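Local coordinates for fibronectin type III domain-containing protein (PDB 6P2K) that probably hydrolyses the beta-glucan backbone of xyloglucan-type polysaccharides, as a glycoside hydrolase of family 74 whose catalytic part is built from seven-bladed beta-propellers, at residues 128-141 with 153-166. Numbering follows the deposited sequence.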
ATOM      1  N   ILE B 128      55.596  14.275  10.071  1.00 43.33           N
ATOM      2  CA  ILE B 128      56.750  14.880  10.729  1.00 46.36           C
ATOM      3  C   ILE B 128      57.707  15.513   9.727  1.00 48.02           C
ATOM      4  O   ILE B 128      58.509  16.378  10.097  1.00 51.27           O
ATOM      5  CB  ILE B 128      57.467  13.833  11.613  1.00 47.48           C
ATOM      6  CG1 ILE B 128      58.488  14.499  12.541  1.00 47.22           C
ATOM      7  CG2 ILE B 128      58.147  12.780  10.753  1.00 47.09           C
ATOM      8  CD1 ILE B 128      57.964  15.723  13.266  1.00 45.97           C
ATOM      9  N   GLY B 129      57.631  15.126   8.458  1.00 48.29           N
ATOM     10  CA  GLY B 129      58.525  15.668   7.460  1.00 49.96           C
ATOM     11  C   GLY B 129      58.010  16.842   6.658  1.00 51.59           C
ATOM     12  O   GLY B 129      58.706  17.296   5.744  1.00 58.42           O
ATOM     13  N   LYS B 130      56.820  17.365   6.976  1.00 45.44           N
ATOM     14  CA  LYS B 130      56.213  18.390   6.131  1.00 46.41           C
ATOM     15  C   LYS B 130      57.055  19.662   6.090  1.00 48.35           C
ATOM     16  O   LYS B 130      57.121  20.334   5.054  1.00 48.92           O
ATOM     17  CB  LYS B 130      54.795  18.699   6.612  1.00 45.83           C
ATOM     18  CG  LYS B 130      53.797  17.562   6.419  1.00 46.50           C
ATOM     19  CD  LYS B 130      53.448  17.343   4.955  1.00 51.05           C
ATOM     20  CE  LYS B 130      52.322  16.325   4.813  1.00 54.29           C
ATOM     21  NZ  LYS B 130      52.097  15.906   3.399  1.00 58.98           N
ATOM     22  N   PHE B 131      57.705  20.010   7.202  1.00 48.83           N
ATOM     23  CA  PHE B 131      58.575  21.180   7.255  1.00 47.13           C
ATOM     24  C   PHE B 131      60.054  20.805   7.325  1.00 53.48           C
ATOM     25  O   PHE B 131      60.872  21.599   7.802  1.00 54.18           O
ATOM     26  CB  PHE B 131      58.210  22.074   8.441  1.00 45.57           C
ATOM     27  CG  PHE B 131      56.816  22.636   8.382  1.00 43.37           C
ATOM     28  CD1 PHE B 131      56.541  23.766   7.627  1.00 43.68           C
ATOM     29  CD2 PHE B 131      55.789  22.052   9.104  1.00 41.18           C
ATOM     30  CE1 PHE B 131      55.262  24.294   7.582  1.00 41.90           C
ATOM     31  CE2 PHE B 131      54.508  22.573   9.063  1.00 46.35           C
ATOM     32  CZ  PHE B 131      54.244  23.696   8.300  1.00 39.77           C
ATOM     33  N   GLY B 132      60.413  19.604   6.873  1.00 50.85           N
ATOM     34  CA  GLY B 132      61.797  19.202   6.756  1.00 53.68           C
ATOM     35  C   GLY B 132      62.353  18.417   7.926  1.00 55.63           C
ATOM     36  O   GLY B 132      63.506  17.975   7.856  1.00 59.34           O
ATOM     37  N   GLU B 133      61.586  18.235   8.995  1.00 52.61           N
ATOM     38  CA  GLU B 133      62.070  17.453  10.122  1.00 54.97           C
ATOM     39  C   GLU B 133      62.108  15.968   9.766  1.00 56.90           C
ATOM     40  O   GLU B 133      61.491  15.514   8.800  1.00 60.07           O
ATOM     41  CB  GLU B 133      61.189  17.674  11.355  1.00 54.71           C
ATOM     42  CG  GLU B 133      61.510  18.933  12.148  1.00 55.90           C
ATOM     43  CD  GLU B 133      60.808  18.968  13.496  1.00 54.93           C
ATOM     44  OE1 GLU B 133      59.649  19.433  13.558  1.00 52.76           O
ATOM     45  OE2 GLU B 133      61.418  18.533  14.496  1.00 55.90           O
ATOM     46  N   THR B 134      62.855  15.207  10.564  1.00 57.81           N
ATOM     47  CA  THR B 134      62.916  13.760  10.425  1.00 59.27           C
ATOM     48  C   THR B 134      62.596  13.110  11.762  1.00 57.43           C
ATOM     49  O   THR B 134      62.903  13.656  12.826  1.00 55.94           O
ATOM     50  CB  THR B 134      64.298  13.276   9.935  1.00 62.86           C
ATOM     51  OG1 THR B 134      65.274  13.464  10.967  1.00 64.57           O
ATOM     52  CG2 THR B 134      64.729  14.035   8.689  1.00 64.57           C
ATOM     53  N   ALA B 135      61.965  11.935  11.696  1.00 55.99           N
ATOM     54  CA  ALA B 135      61.692  11.179  12.913  1.00 54.76           C
ATOM     55  C   ALA B 135      62.986  10.785  13.609  1.00 57.08           C
ATOM     56  O   ALA B 135      63.106  10.903  14.834  1.00 55.89           O
ATOM     57  CB  ALA B 135      60.854   9.943  12.590  1.00 54.52           C
ATOM     58  N   ALA B 136      63.971  10.323  12.842  1.00 59.91           N
ATOM     59  CA  ALA B 136      65.262   9.973  13.414  1.00 64.31           C
ATOM     60  C   ALA B 136      66.010  11.229  13.846  1.00 67.56           C
ATOM     61  O   ALA B 136      65.977  12.259  13.166  1.00 66.75           O
ATOM     62  CB  ALA B 136      66.095   9.182  12.406  1.00 66.60           C
ATOM     63  N   GLY B 137      66.685  11.139  14.988  1.00 69.01           N
ATOM     64  CA  GLY B 137      67.445  12.249  15.504  1.00 67.98           C
ATOM     65  C   GLY B 137      67.814  12.078  16.962  1.00 67.51           C
ATOM     66  O   GLY B 137      67.484  11.074  17.603  1.00 64.13           O
ATOM     67  N   PRO B 138      68.518  13.062  17.514  1.00 69.33           N
ATOM     68  CA  PRO B 138      68.891  12.991  18.931  1.00 67.09           C
ATOM     69  C   PRO B 138      67.693  13.244  19.830  1.00 68.29           C
ATOM     70  O   PRO B 138      66.881  14.138  19.579  1.00 61.45           O
ATOM     71  CB  PRO B 138      69.943  14.100  19.081  1.00 69.58           C
ATOM     72  CG  PRO B 138      70.302  14.513  17.674  1.00 70.37           C
ATOM     73  CD  PRO B 138      69.094  14.239  16.849  1.00 70.86           C
ATOM     74  N   GLY B 139      67.587  12.440  20.885  1.00 68.16           N
ATOM     75  CA  GLY B 139      66.567  12.662  21.890  1.00 64.82           C
ATOM     76  C   GLY B 139      66.847  13.954  22.630  1.00 66.15           C
ATOM     77  O   GLY B 139      67.923  14.109  23.234  1.00 65.13           O
ATOM     78  N   GLN B 140      65.909  14.895  22.584  1.00 63.39           N
ATOM     79  CA  GLN B 140      66.125  16.205  23.175  1.00 63.97           C
ATOM     80  C   GLN B 140      64.842  16.695  23.826  1.00 61.93           C
ATOM     81  O   GLN B 140      63.750  16.182  23.573  1.00 54.40           O
ATOM     82  CB  GLN B 140      66.618  17.216  22.133  1.00 60.62           C
ATOM     83  CG  GLN B 140      68.089  17.063  21.801  1.00 68.15           C
ATOM     84  CD  GLN B 140      68.589  18.148  20.877  1.00 71.03           C
ATOM     85  OE1 GLN B 140      67.893  18.558  19.950  1.00 70.68           O
ATOM     86  NE2 GLN B 140      69.804  18.627  21.130  1.00 68.42           N
ATOM     87  N   VAL B 141      64.996  17.709  24.673  1.00 64.21           N
ATOM     88  CA  VAL B 141      63.910  18.243  25.487  1.00 62.20           C
ATOM     89  C   VAL B 141      64.192  19.716  25.751  1.00 61.74           C
ATOM     90  O   VAL B 141      65.313  20.085  26.117  1.00 64.73           O
ATOM     91  CB  VAL B 141      63.762  17.460  26.809  1.00 65.41           C
ATOM     92  CG1 VAL B 141      63.172  18.342  27.893  1.00 67.70           C
ATOM     93  CG2 VAL B 141      62.897  16.218  26.604  1.00 62.16           C
ATOM     94  N   THR B 153      68.135  23.661  25.217  1.00 65.72           N
ATOM     95  CA  THR B 153      67.975  22.343  24.617  1.00 67.08           C
ATOM     96  C   THR B 153      68.804  21.339  25.411  1.00 72.06           C
ATOM     97  O   THR B 153      70.038  21.392  25.394  1.00 77.71           O
ATOM     98  CB  THR B 153      68.393  22.365  23.150  1.00 66.28           C
ATOM     99  OG1 THR B 153      67.770  23.477  22.496  1.00 64.36           O
ATOM    100  CG2 THR B 153      67.966  21.085  22.464  1.00 65.33           C
ATOM    101  N   VAL B 154      68.123  20.435  26.108  1.00 66.16           N
ATOM    102  CA  VAL B 154      68.768  19.365  26.858  1.00 68.45           C
ATOM    103  C   VAL B 154      68.708  18.099  26.018  1.00 73.60           C
ATOM    104  O   VAL B 154      67.626  17.676  25.592  1.00 64.77           O
ATOM    105  CB  VAL B 154      68.102  19.153  28.226  1.00 67.76           C
ATOM    106  CG1 VAL B 154      68.691  17.930  28.917  1.00 74.31           C
ATOM    107  CG2 VAL B 154      68.274  20.383  29.092  1.00 68.92           C
ATOM    108  N   THR B 155      69.866  17.497  25.773  1.00 70.94           N
ATOM    109  CA  THR B 155      69.966  16.247  25.034  1.00 71.02           C
ATOM    110  C   THR B 155      70.030  15.092  26.023  1.00 73.42           C
ATOM    111  O   THR B 155      70.764  15.161  27.015  1.00 75.78           O
ATOM    112  CB  THR B 155      71.207  16.242  24.135  1.00 74.07           C
ATOM    113  OG1 THR B 155      71.114  17.305  23.176  1.00 73.08           O
ATOM    114  CG2 THR B 155      71.341  14.910  23.409  1.00 74.48           C
ATOM    115  N   PHE B 156      69.254  14.036  25.765  1.00 70.07           N
ATOM    116  CA  PHE B 156      69.332  12.825  26.567  1.00 71.20           C
ATOM    117  C   PHE B 156      69.686  11.584  25.756  1.00 72.16           C
ATOM    118  O   PHE B 156      69.806  10.499  26.338  1.00 79.08           O
ATOM    119  CB  PHE B 156      68.021  12.592  27.340  1.00 69.11           C
ATOM    120  CG  PHE B 156      66.795  12.478  26.474  1.00 64.77           C
ATOM    121  CD1 PHE B 156      66.397  11.252  25.963  1.00 63.43           C
ATOM    122  CD2 PHE B 156      66.021  13.593  26.199  1.00 61.84           C
ATOM    123  CE1 PHE B 156      65.262  11.145  25.179  1.00 66.98           C
ATOM    124  CE2 PHE B 156      64.886  13.493  25.416  1.00 65.38           C
ATOM    125  CZ  PHE B 156      64.506  12.266  24.905  1.00 65.15           C
ATOM    126  N   ASP B 157      69.864  11.708  24.443  1.00 71.90           N
ATOM    127  CA  ASP B 157      70.372  10.611  23.628  1.00 73.47           C
ATOM    128  C   ASP B 157      71.069  11.202  22.414  1.00 81.93           C
ATOM    129  O   ASP B 157      70.507  12.067  21.734  1.00 81.17           O
ATOM    130  CB  ASP B 157      69.251   9.656  23.200  1.00 70.55           C
ATOM    131  CG  ASP B 157      69.755   8.527  22.321  1.00 72.28           C
ATOM    132  OD1 ASP B 157      69.804   8.706  21.085  1.00 72.00           O
ATOM    133  OD2 ASP B 157      70.113   7.460  22.867  1.00 82.34           O
ATOM    134  N   SER B 158      72.290  10.735  22.147  1.00 84.65           N
ATOM    135  CA  SER B 158      73.139  11.328  21.121  1.00 85.92           C
ATOM    136  C   SER B 158      72.927  10.731  19.738  1.00 86.66           C
ATOM    137  O   SER B 158      73.376  11.320  18.748  1.00 88.18           O
ATOM    138  CB  SER B 158      74.614  11.172  21.503  1.00 90.22           C
ATOM    139  OG  SER B 158      74.793  11.294  22.903  1.00 92.17           O
ATOM    140  N   ASN B 159      72.260   9.586  19.644  1.00 85.97           N
ATOM    141  CA  ASN B 159      72.148   8.895  18.369  1.00 87.76           C
ATOM    142  C   ASN B 159      71.141   9.592  17.461  1.00 84.86           C
ATOM    143  O   ASN B 159      69.986   9.807  17.844  1.00 81.10           O
ATOM    144  CB  ASN B 159      71.741   7.444  18.596  1.00 78.15           C
ATOM    145  CG  ASN B 159      72.059   6.568  17.411  1.00 83.17           C
ATOM    146  OD1 ASN B 159      72.365   7.062  16.327  1.00 84.73           O
ATOM    147  ND2 ASN B 159      71.986   5.258  17.606  1.00 83.84           N
ATOM    148  N   SER B 160      71.583   9.946  16.256  1.00 86.47           N
ATOM    149  CA  SER B 160      70.705  10.492  15.230  1.00 85.66           C
ATOM    150  C   SER B 160      70.160   9.423  14.294  1.00 85.51           C
ATOM    151  O   SER B 160      69.358   9.739  13.409  1.00 85.66           O
ATOM    152  CB  SER B 160      71.437  11.569  14.419  1.00 89.58           C
ATOM    153  OG  SER B 160      72.630  11.062  13.847  1.00 93.21           O
ATOM    154  N   SER B 161      70.574   8.169  14.459  1.00 85.17           N
ATOM    155  CA  SER B 161      70.020   7.073  13.677  1.00 84.17           C
ATOM    156  C   SER B 161      68.633   6.659  14.145  1.00 77.44           C
ATOM    157  O   SER B 161      67.974   5.865  13.463  1.00 75.87           O
ATOM    158  CB  SER B 161      70.963   5.864  13.745  1.00 88.33           C
ATOM    159  OG  SER B 161      70.962   5.267  15.038  1.00 90.57           O
ATOM    160  N   THR B 162      68.184   7.171  15.290  1.00 73.83           N
ATOM    161  CA  THR B 162      67.084   6.594  16.051  1.00 70.53           C
ATOM    162  C   THR B 162      65.925   7.567  16.221  1.00 65.10           C
ATOM    163  O   THR B 162      66.106   8.788  16.242  1.00 65.00           O
ATOM    164  CB  THR B 162      67.559   6.159  17.430  1.00 73.53           C
ATOM    165  OG1 THR B 162      68.187   7.276  18.069  1.00 78.01           O
ATOM    166  CG2 THR B 162      68.539   4.990  17.324  1.00 76.96           C
ATOM    167  N   ASP B 163      64.729   6.999  16.392  1.00 63.88           N
ATOM    168  CA  ASP B 163      63.509   7.792  16.503  1.00 58.78           C
ATOM    169  C   ASP B 163      63.441   8.482  17.861  1.00 55.27           C
ATOM    170  O   ASP B 163      63.590   7.838  18.905  1.00 55.90           O
ATOM    171  CB  ASP B 163      62.289   6.898  16.285  1.00 59.18           C
ATOM    172  CG  ASP B 163      60.985   7.671  16.264  1.00 57.01           C
ATOM    173  OD1 ASP B 163      60.616   8.260  17.301  1.00 54.80           O
ATOM    174  OD2 ASP B 163      60.332   7.700  15.198  1.00 55.28           O
ATOM    175  N   ARG B 164      63.184   9.791  17.839  1.00 56.64           N
ATOM    176  CA  ARG B 164      63.294  10.649  19.012  1.00 57.33           C
ATOM    177  C   ARG B 164      61.942  11.084  19.562  1.00 54.87           C
ATOM    178  O   ARG B 164      61.898  11.934  20.456  1.00 50.37           O
ATOM    179  CB  ARG B 164      64.134  11.880  18.670  1.00 58.73           C
ATOM    180  CG  ARG B 164      63.395  12.857  17.781  1.00 53.35           C
ATOM    181  CD  ARG B 164      64.317  13.672  16.896  1.00 55.31           C
ATOM    182  NE  ARG B 164      63.578  14.252  15.776  1.00 57.28           N
ATOM    183  CZ  ARG B 164      62.837  15.354  15.859  1.00 55.87           C
ATOM    184  NH1 ARG B 164      62.736  16.000  17.014  1.00 56.48           N
ATOM    185  NH2 ARG B 164      62.194  15.809  14.792  1.00 54.58           N
ATOM    186  N   ASN B 165      60.847  10.520  19.056  1.00 52.41           N
ATOM    187  CA  ASN B 165      59.510  10.932  19.469  1.00 47.98           C
ATOM    188  C   ASN B 165      59.318  10.728  20.967  1.00 48.57           C
ATOM    189  O   ASN B 165      59.488   9.617  21.476  1.00 52.45           O
ATOM    190  CB  ASN B 165      58.466  10.140  18.681  1.00 47.27           C
ATOM    191  CG  ASN B 165      57.075  10.735  18.777  1.00 46.17           C
ATOM    192  OD1 ASN B 165      56.871  11.778  19.396  1.00 40.17           O
ATOM    193  ND2 ASN B 165      56.107  10.070  18.157  1.00 44.43           N
ATOM    194  N   VAL B 166      58.976  11.803  21.674  1.00 46.15           N
ATOM    195  CA  VAL B 166      58.659  11.747  23.096  1.00 47.02           C
ATOM    196  C   VAL B 166      57.146  11.762  23.249  1.00 46.44           C
ATOM    197  O   VAL B 166      56.459  12.592  22.638  1.00 45.07           O
ATOM    198  CB  VAL B 166      59.301  12.912  23.868  1.00 49.53           C
ATOM    199  CG1 VAL B 166      58.872  12.876  25.328  1.00 50.19           C
ATOM    200  CG2 VAL B 166      60.815  12.853  23.752  1.00 48.59           C
TER
HETATM  201  O   HOH W   1      60.568  17.956  17.079  1.00 45.56           O
HETATM  202  O   HOH W   2      64.394  15.642  19.752  1.00 41.84           O
HETATM  203  O   HOH W   3      63.342  14.365  21.616  1.00 38.11           O
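Arg164 reaches across to residues 133-138 with its whole side chain. Arg164 CB lies 3.6 Å from Gly137 O and near Pro138 O; CG, set between the backbone N and the carbonyl carbon (chi1 73°), runs on beside Ala135 O, and CD passes 3.7 Å from Gly137 CA. The guanidinium of Arg164 then takes Thr134 O side-on in its own plane, NE at 3.1 Å and NH2 at 3.0 Å. Arg164 NH2 also forms a salt bridge with Glu133 OE2 (2.8 Å), approached from above the carboxylate plane, while NH1 reaches that oxygen and Pro138 O through separate waters. A methionine here would probably leave Glu133 OE2 without its charged mate and Thr134 O without both donors, the Glu133 carboxylate becoming freer to turn. Further along residues 128-141, Gly139 CA sits over one face of the Phe156 ring, and Gln140 NE2 donates in its amide plane to Thr155 OG1 (2.8 Å, 168°). Val141 and Val154 exchange backbone hydrogen bonds, closing the antiparallel hairpin of strands 139-144 and 152-155, the outer pair of a four-stranded propeller blade, from which residues 156-165 lead to the next blade's first strand.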